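Local structure of Cap5O (Staphylococcus aureus, 3OJO) at residues S84-I89 and K192-T197; Y301-T306 and Y341-Q346; P60-V65 and K168-L173. The protein is an NAD-dependent UDP-N-acetyl-mannosamine dehydrogenase that takes part in capsular polysaccharide biosynthesis. All coordinates share one frame; numbering follows the deposited sequence.

In the fold
Contacts 1 and 3 both belong to the Rossmann-type NAD-binding part of the chain. Their segments alternate along the sequence, their centres are about 19 Å apart, and their nearest atoms come within about 6 Å without touching. Neither side chain nearest the bound cofactor touches it: that of Ile88 in contact 1 is about 10 Å from NAD and that of Leu62 in contact 3 about 11 Å. Contact 3 also includes Glu172, which touches a pyridine-2,6-dicarboxylic acid. Contact 2 follows later in the chain, across the chain's centre, beside a five-stranded parallel sheet. Its centre is about 47 Å from that of contact 1 and about 38 Å from that of contact 3, away from the annotated sites.

Contact 1: residues S84-I89 and K192-T197; sequences SDVFII and KRVYRT
Strand 86-89 packs against helix 185-195, with Val86 and Val194 closest in the backbone at 7.8 Å between their CA atoms. These two valines carry the contact. Their side chains reach for each other tip to tip, and CG2 of Val86 lies 3.7 Å from CG2 of Val194. Val86 CG1 comes nearly as close, at 3.8 Å from Val194 CG2, so this one methyl of the helix is touched by both branches of the strand residue. Two residues along the strand, Ile88 extends CD1 to within 4.3 Å of Tyr195 OH. The tyrosine ring leaves its helix beside the backbone N (chi1 -67°), which lets the phenol end lean over to the strand. There its hydroxyl is hydrogen-bonded to Glu128, a polar link next to an otherwise apolar patch. Past Tyr195, the chain turns so that Thr197 OG1 donates to Val194 O over 2.7 Å, tilted 24° from the carbonyl plane. Val86 and Ile88 lie on one face of the Rossmann sheet, whereas Phe87 and Ile89 face the other way and pack on helix 106-115. The strand runs parallel to its two neighbours, 13-17 and 124-127. Leu14 of the first touches Val86 and Ile88, while Ile126 of the second touches Val86, Val194 and Tyr195, so that strand 124-127 joins strand and helix in one helix-on-sheet layer.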
# COMPACT_ATOMS: atom_id res chain seq x y z
N SER B 84 16.40 -39.20 -11.50
CA SER B 84 16.02 -38.24 -12.55
C SER B 84 17.09 -37.16 -12.75
O SER B 84 17.98 -37.01 -11.91
CB SER B 84 14.68 -37.59 -12.18
OG SER B 84 14.20 -36.76 -13.22
N ASP B 85 16.99 -36.42 -13.86
CA ASP B 85 17.92 -35.33 -14.16
C ASP B 85 17.46 -34.05 -13.45
O ASP B 85 18.29 -33.28 -12.96
CB ASP B 85 17.99 -35.07 -15.68
CG ASP B 85 18.42 -36.24 -16.53
OD1 ASP B 85 19.41 -36.93 -16.16
OD2 ASP B 85 17.83 -36.44 -17.61
N VAL B 86 16.12 -33.82 -13.45
CA VAL B 86 15.48 -32.65 -12.87
C VAL B 86 14.40 -33.12 -11.91
O VAL B 86 13.66 -34.06 -12.22
CB VAL B 86 14.87 -31.71 -13.95
CG1 VAL B 86 14.41 -30.38 -13.35
CG2 VAL B 86 15.84 -31.47 -15.10
N PHE B 87 14.28 -32.44 -10.77
CA PHE B 87 13.23 -32.66 -9.79
C PHE B 87 12.53 -31.34 -9.52
O PHE B 87 13.19 -30.34 -9.25
CB PHE B 87 13.78 -33.22 -8.48
CG PHE B 87 14.43 -34.57 -8.56
CD1 PHE B 87 13.70 -35.73 -8.32
CD2 PHE B 87 15.80 -34.69 -8.82
CE1 PHE B 87 14.32 -36.99 -8.34
CE2 PHE B 87 16.42 -35.95 -8.86
CZ PHE B 87 15.68 -37.09 -8.62
N ILE B 88 11.21 -31.32 -9.65
CA ILE B 88 10.40 -30.14 -9.38
C ILE B 88 9.48 -30.42 -8.18
O ILE B 88 8.63 -31.31 -8.26
CB ILE B 88 9.60 -29.64 -10.63
CG1 ILE B 88 10.55 -29.25 -11.78
CG2 ILE B 88 8.70 -28.46 -10.22
CD1 ILE B 88 9.92 -28.87 -13.06
N ILE B 89 9.64 -29.65 -7.09
CA ILE B 89 8.77 -29.75 -5.92
C ILE B 89 7.64 -28.74 -6.11
O ILE B 89 7.89 -27.53 -6.20
CB ILE B 89 9.55 -29.58 -4.59
CG1 ILE B 89 10.58 -30.72 -4.42
CG2 ILE B 89 8.61 -29.47 -3.38
CD1 ILE B 89 11.84 -30.35 -3.70
N LYS B 192 17.17 -22.13 -16.48
CA LYS B 192 16.84 -21.68 -17.83
C LYS B 192 16.77 -22.85 -18.79
O LYS B 192 15.88 -22.90 -19.64
CB LYS B 192 17.88 -20.67 -18.36
CG LYS B 192 17.94 -19.33 -17.60
CD LYS B 192 18.51 -18.21 -18.46
CE LYS B 192 20.00 -18.31 -18.68
NZ LYS B 192 20.49 -17.28 -19.65
N ARG B 193 17.70 -23.82 -18.63
CA ARG B 193 17.78 -25.04 -19.45
C ARG B 193 16.47 -25.83 -19.38
O ARG B 193 15.92 -26.26 -20.41
CB ARG B 193 18.99 -25.90 -19.01
CG ARG B 193 20.20 -25.78 -19.94
CD ARG B 193 21.46 -26.37 -19.32
NE ARG B 193 22.47 -25.33 -19.12
CZ ARG B 193 23.37 -25.32 -18.14
NH1 ARG B 193 23.40 -26.31 -17.25
NH2 ARG B 193 24.24 -24.33 -18.04
N VAL B 194 15.93 -25.96 -18.15
CA VAL B 194 14.70 -26.70 -17.87
C VAL B 194 13.48 -26.04 -18.51
O VAL B 194 12.80 -26.67 -19.32
CB VAL B 194 14.54 -27.00 -16.36
CG1 VAL B 194 13.22 -27.71 -16.07
CG2 VAL B 194 15.71 -27.83 -15.86
N TYR B 195 13.25 -24.77 -18.20
CA TYR B 195 12.10 -24.02 -18.70
C TYR B 195 12.09 -23.67 -20.18
O TYR B 195 11.01 -23.51 -20.76
CB TYR B 195 11.80 -22.82 -17.79
CG TYR B 195 11.32 -23.27 -16.42
CD1 TYR B 195 12.15 -23.17 -15.30
CD2 TYR B 195 10.07 -23.87 -16.26
CE1 TYR B 195 11.72 -23.62 -14.05
CE2 TYR B 195 9.64 -24.32 -15.01
CZ TYR B 195 10.46 -24.19 -13.91
OH TYR B 195 10.02 -24.63 -12.68
N ARG B 196 13.28 -23.61 -20.79
CA ARG B 196 13.49 -23.31 -22.22
C ARG B 196 12.69 -24.26 -23.13
O ARG B 196 12.37 -23.89 -24.26
CB ARG B 196 14.99 -23.41 -22.54
CG ARG B 196 15.49 -22.43 -23.60
CD ARG B 196 16.99 -22.15 -23.47
NE ARG B 196 17.81 -23.36 -23.64
CZ ARG B 196 18.91 -23.62 -22.94
NH1 ARG B 196 19.34 -22.77 -22.01
NH2 ARG B 196 19.59 -24.74 -23.15
N THR B 197 12.34 -25.47 -22.60
CA THR B 197 11.58 -26.56 -23.23
C THR B 197 10.26 -26.09 -23.85
O THR B 197 9.91 -26.56 -24.93
CB THR B 197 11.36 -27.71 -22.19
OG1 THR B 197 12.61 -28.07 -21.58
CG2 THR B 197 10.69 -28.97 -22.78

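Contact 2: residues Y301-T306 and Y341-Q346; sequences YVVDTT and YELLNQ
Val303 of helix 286-312 faces Leu343 and Leu344 of helix 336-346, and its two methyls divide the pair between them. CB points toward the other helix. From it CG1 runs anti to the backbone N (chi1 170°) and reaches CD2 of Leu344 at 3.9 Å, the two side chains sliding past each other in opposite directions. CG2, beside the backbone N, lies 3.8 Å from CB of Leu343 and 4.0 Å from its CD1; here the side chains cross at about a right angle. One turn on, Thr306 sets CG2 3.9 Å from the same Leu344 CD2, which is thus shared by two residues of the partner. The segment axes approach to 10.1 Å at a crossing angle of -44°. Leu344 continues onto Val318, Val320 and Leu379 of the parallel sheet, and Thr306 also meets Val318 and Leu379, so both helices rest on the same strands. No hydrogen bond joins the segments: the threonine offers its methyl to leucine and turns OG1 back to Val302 O, 2.9 Å away. Because that hydroxyl is satisfied within its own helix, the pair is held together by apolar burial and van der Waals contact.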
# COMPACT_ATOMS: atom_id res chain seq x y z
N TYR B 301 -16.57 -8.44 12.12
CA TYR B 301 -17.16 -7.15 11.75
C TYR B 301 -18.42 -7.38 10.88
O TYR B 301 -19.43 -6.70 11.08
CB TYR B 301 -16.12 -6.25 11.04
CG TYR B 301 -16.68 -4.92 10.58
CD1 TYR B 301 -16.81 -3.85 11.46
CD2 TYR B 301 -17.15 -4.75 9.27
CE1 TYR B 301 -17.37 -2.65 11.05
CE2 TYR B 301 -17.70 -3.55 8.85
CZ TYR B 301 -17.81 -2.50 9.75
OH TYR B 301 -18.37 -1.32 9.32
N VAL B 302 -18.34 -8.32 9.92
CA VAL B 302 -19.44 -8.71 9.02
C VAL B 302 -20.56 -9.37 9.86
O VAL B 302 -21.73 -9.01 9.70
CB VAL B 302 -18.92 -9.61 7.86
CG1 VAL B 302 -20.06 -10.26 7.08
CG2 VAL B 302 -18.02 -8.81 6.93
N VAL B 303 -20.18 -10.28 10.78
CA VAL B 303 -21.10 -10.98 11.68
C VAL B 303 -21.86 -9.96 12.58
O VAL B 303 -23.08 -10.02 12.66
CB VAL B 303 -20.39 -12.12 12.48
CG1 VAL B 303 -21.27 -12.68 13.59
CG2 VAL B 303 -19.93 -13.25 11.54
N ASP B 304 -21.14 -8.99 13.18
CA ASP B 304 -21.72 -7.95 14.03
C ASP B 304 -22.69 -7.07 13.23
O ASP B 304 -23.75 -6.71 13.74
CB ASP B 304 -20.61 -7.10 14.70
CG ASP B 304 -21.08 -5.73 15.19
OD1 ASP B 304 -21.84 -5.69 16.19
OD2 ASP B 304 -20.72 -4.71 14.54
N THR B 305 -22.35 -6.77 11.97
CA THR B 305 -23.20 -5.97 11.08
C THR B 305 -24.47 -6.77 10.72
O THR B 305 -25.57 -6.21 10.71
CB THR B 305 -22.41 -5.50 9.86
OG1 THR B 305 -21.23 -4.83 10.30
CG2 THR B 305 -23.21 -4.59 8.96
N THR B 306 -24.31 -8.09 10.47
CA THR B 306 -25.39 -9.02 10.15
C THR B 306 -26.37 -9.10 11.32
O THR B 306 -27.56 -8.90 11.11
CB THR B 306 -24.78 -10.38 9.70
OG1 THR B 306 -24.05 -10.18 8.48
CG2 THR B 306 -25.84 -11.48 9.48
N TYR B 341 -19.72 -17.87 7.72
CA TYR B 341 -20.78 -18.89 7.69
C TYR B 341 -20.78 -19.71 8.98
O TYR B 341 -21.82 -19.86 9.61
CB TYR B 341 -20.63 -19.79 6.45
CG TYR B 341 -21.41 -21.09 6.50
CD1 TYR B 341 -22.78 -21.11 6.26
CD2 TYR B 341 -20.79 -22.29 6.85
CE1 TYR B 341 -23.51 -22.30 6.34
CE2 TYR B 341 -21.51 -23.48 6.93
CZ TYR B 341 -22.87 -23.48 6.67
OH TYR B 341 -23.57 -24.65 6.74
N GLU B 342 -19.62 -20.21 9.35
CA GLU B 342 -19.35 -21.01 10.53
C GLU B 342 -19.65 -20.22 11.84
O GLU B 342 -20.17 -20.80 12.79
CB GLU B 342 -17.88 -21.46 10.44
CG GLU B 342 -17.30 -22.22 11.62
CD GLU B 342 -15.79 -22.44 11.56
OE1 GLU B 342 -15.13 -21.93 10.62
OE2 GLU B 342 -15.27 -23.13 12.47
N LEU B 343 -19.32 -18.90 11.87
CA LEU B 343 -19.56 -17.99 13.00
C LEU B 343 -21.04 -17.73 13.11
O LEU B 343 -21.58 -17.70 14.22
CB LEU B 343 -18.83 -16.64 12.83
CG LEU B 343 -17.34 -16.58 13.17
CD1 LEU B 343 -16.72 -15.29 12.65
CD2 LEU B 343 -17.10 -16.74 14.67
N LEU B 344 -21.69 -17.53 11.97
CA LEU B 344 -23.12 -17.31 11.91
C LEU B 344 -23.87 -18.59 12.33
O LEU B 344 -24.87 -18.50 13.05
CB LEU B 344 -23.55 -16.86 10.50
CG LEU B 344 -23.28 -15.41 10.08
CD1 LEU B 344 -23.93 -15.13 8.76
CD2 LEU B 344 -23.78 -14.41 11.12
N ASN B 345 -23.36 -19.77 11.90
CA ASN B 345 -23.93 -21.07 12.25
C ASN B 345 -23.83 -21.30 13.76
O ASN B 345 -24.83 -21.69 14.37
CB ASN B 345 -23.24 -22.21 11.49
CG ASN B 345 -24.01 -23.50 11.49
OD1 ASN B 345 -24.11 -24.20 12.50
ND2 ASN B 345 -24.58 -23.84 10.35
N GLN B 346 -22.65 -21.01 14.35
CA GLN B 346 -22.40 -21.11 15.79
C GLN B 346 -23.34 -20.19 16.57
O GLN B 346 -23.92 -20.60 17.58
CB GLN B 346 -20.94 -20.78 16.09
CG GLN B 346 -20.63 -20.75 17.57
CD GLN B 346 -19.30 -21.34 17.94
OE1 GLN B 346 -18.26 -20.95 17.41
NE2 GLN B 346 -19.32 -22.26 18.89

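Contact 3: residues P60-V65 and K168-L173; sequences PGLQEV and KILEEL
No ring, amide, carboxylate or guanidinium has a face or an edge in the meeting of Leu62 and Val65 with Leu170; branched aliphatic side chains make it alone. Leu170 reaches out from the first turn of helix 169-175, and its CD1 enters the angle between the other two. Leu62 comes across it at about a right angle, its CD1 lying 3.8 Å from Leu170 CD1 and equally near Leu170 CG and CD2. That methyl therefore sits against the whole branched end of the partner. The chain of Leu62 leaves with CG anti to the backbone N (chi1 -164°), which carries CD1 over to the neighbouring helix. Val65, one turn further on, approaches tip to tip: its CG2 is 3.8 Å from Leu170 CD1, and its CG1 is 4.0 Å from the same atom. Both segments are helix starts, with Gly61 and Lys168 at the N-cap positions. In the NAD-binding Rossmann part of the enzyme they lean on a common neighbour, helix 23-32, at whose start the probable glycine-rich turn of Gly18, Gly20 and Gly23 ends. Ile28 and Lys32 of that helix touch Val65, Met29 touches Leu170, and Pro25 touches Ile169. A polar tie runs alongside the aliphatic cluster: Glu59, next to Pro60 in the chain, accepts a hydrogen bond from Ile169 N at the start of the second helix. Farther along that helix, Glu172 touches a bound pyridine-2,6-dicarboxylic acid in a pocket that it forms with Arg163, Val164 and Lys326.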
# COMPACT_ATOMS: atom_id res chain seq x y z
N PRO B 60 -10.62 -27.12 -17.74
CA PRO B 60 -11.08 -27.38 -19.12
C PRO B 60 -9.95 -27.64 -20.10
O PRO B 60 -8.95 -26.93 -20.10
CB PRO B 60 -11.74 -26.07 -19.53
CG PRO B 60 -11.48 -25.08 -18.45
CD PRO B 60 -11.19 -25.86 -17.22
N GLY B 61 -10.16 -28.61 -20.96
CA GLY B 61 -9.21 -28.97 -22.00
C GLY B 61 -8.02 -29.80 -21.58
O GLY B 61 -7.34 -30.35 -22.45
N LEU B 62 -7.76 -29.91 -20.27
CA LEU B 62 -6.59 -30.65 -19.76
C LEU B 62 -6.70 -32.15 -19.94
O LEU B 62 -5.71 -32.78 -20.32
CB LEU B 62 -6.25 -30.26 -18.30
CG LEU B 62 -4.85 -30.66 -17.79
CD1 LEU B 62 -3.76 -29.78 -18.39
CD2 LEU B 62 -4.78 -30.63 -16.25
N GLN B 63 -7.91 -32.71 -19.73
CA GLN B 63 -8.19 -34.15 -19.90
C GLN B 63 -7.74 -34.65 -21.28
O GLN B 63 -7.13 -35.72 -21.37
CB GLN B 63 -9.70 -34.41 -19.69
CG GLN B 63 -10.13 -35.87 -19.83
CD GLN B 63 -9.50 -36.79 -18.81
OE1 GLN B 63 -8.67 -37.62 -19.16
NE2 GLN B 63 -9.89 -36.65 -17.55
N GLU B 64 -8.01 -33.84 -22.34
CA GLU B 64 -7.65 -34.08 -23.73
C GLU B 64 -6.14 -34.14 -23.91
O GLU B 64 -5.64 -35.03 -24.59
CB GLU B 64 -8.19 -32.92 -24.56
CG GLU B 64 -8.43 -33.18 -26.04
CD GLU B 64 -9.31 -32.14 -26.70
OE1 GLU B 64 -10.04 -31.41 -25.98
OE2 GLU B 64 -9.25 -32.03 -27.95
N VAL B 65 -5.41 -33.20 -23.28
CA VAL B 65 -3.95 -33.10 -23.34
C VAL B 65 -3.34 -34.26 -22.58
O VAL B 65 -2.41 -34.90 -23.09
CB VAL B 65 -3.42 -31.73 -22.83
CG1 VAL B 65 -1.95 -31.54 -23.20
CG2 VAL B 65 -4.25 -30.57 -23.36
N LYS B 168 -6.98 -21.18 -17.97
CA LYS B 168 -5.92 -20.89 -18.94
C LYS B 168 -4.56 -21.38 -18.45
O LYS B 168 -3.55 -20.75 -18.79
CB LYS B 168 -5.84 -19.36 -19.23
CG LYS B 168 -7.07 -18.74 -19.89
CD LYS B 168 -7.22 -19.21 -21.35
CE LYS B 168 -8.60 -19.67 -21.70
NZ LYS B 168 -8.56 -20.66 -22.81
N ILE B 169 -4.53 -22.47 -17.64
CA ILE B 169 -3.30 -23.01 -17.02
C ILE B 169 -2.16 -23.27 -17.98
O ILE B 169 -1.07 -22.73 -17.77
CB ILE B 169 -3.53 -24.21 -16.04
CG1 ILE B 169 -4.32 -23.77 -14.78
CG2 ILE B 169 -2.19 -24.85 -15.64
CD1 ILE B 169 -4.93 -24.95 -13.94
N LEU B 170 -2.40 -24.10 -19.02
CA LEU B 170 -1.37 -24.45 -20.00
C LEU B 170 -0.86 -23.25 -20.77
O LEU B 170 0.36 -23.10 -20.90
CB LEU B 170 -1.79 -25.58 -20.95
CG LEU B 170 -2.03 -26.97 -20.33
CD1 LEU B 170 -2.27 -28.01 -21.42
CD2 LEU B 170 -0.90 -27.41 -19.39
N GLU B 171 -1.77 -22.38 -21.25
CA GLU B 171 -1.35 -21.16 -21.97
C GLU B 171 -0.53 -20.29 -21.04
O GLU B 171 0.60 -19.93 -21.39
CB GLU B 171 -2.50 -20.39 -22.68
CG GLU B 171 -3.92 -20.65 -22.21
CD GLU B 171 -4.64 -21.88 -22.76
OE1 GLU B 171 -4.79 -21.97 -24.00
OE2 GLU B 171 -5.11 -22.71 -21.94
N GLU B 172 -1.03 -20.07 -19.81
CA GLU B 172 -0.36 -19.30 -18.75
C GLU B 172 1.05 -19.85 -18.46
O GLU B 172 1.97 -19.08 -18.34
CB GLU B 172 -1.25 -19.28 -17.50
CG GLU B 172 -0.64 -18.62 -16.28
CD GLU B 172 -1.04 -17.19 -16.02
OE1 GLU B 172 -1.45 -16.49 -16.98
OE2 GLU B 172 -0.90 -16.74 -14.86
N LEU B 173 1.23 -21.17 -18.43
CA LEU B 173 2.50 -21.84 -18.19
C LEU B 173 3.55 -21.53 -19.27
O LEU B 173 4.73 -21.37 -18.94
CB LEU B 173 2.21 -23.35 -18.12
CG LEU B 173 2.93 -24.25 -17.09
CD1 LEU B 173 2.86 -23.71 -15.67
CD2 LEU B 173 2.31 -25.64 -17.11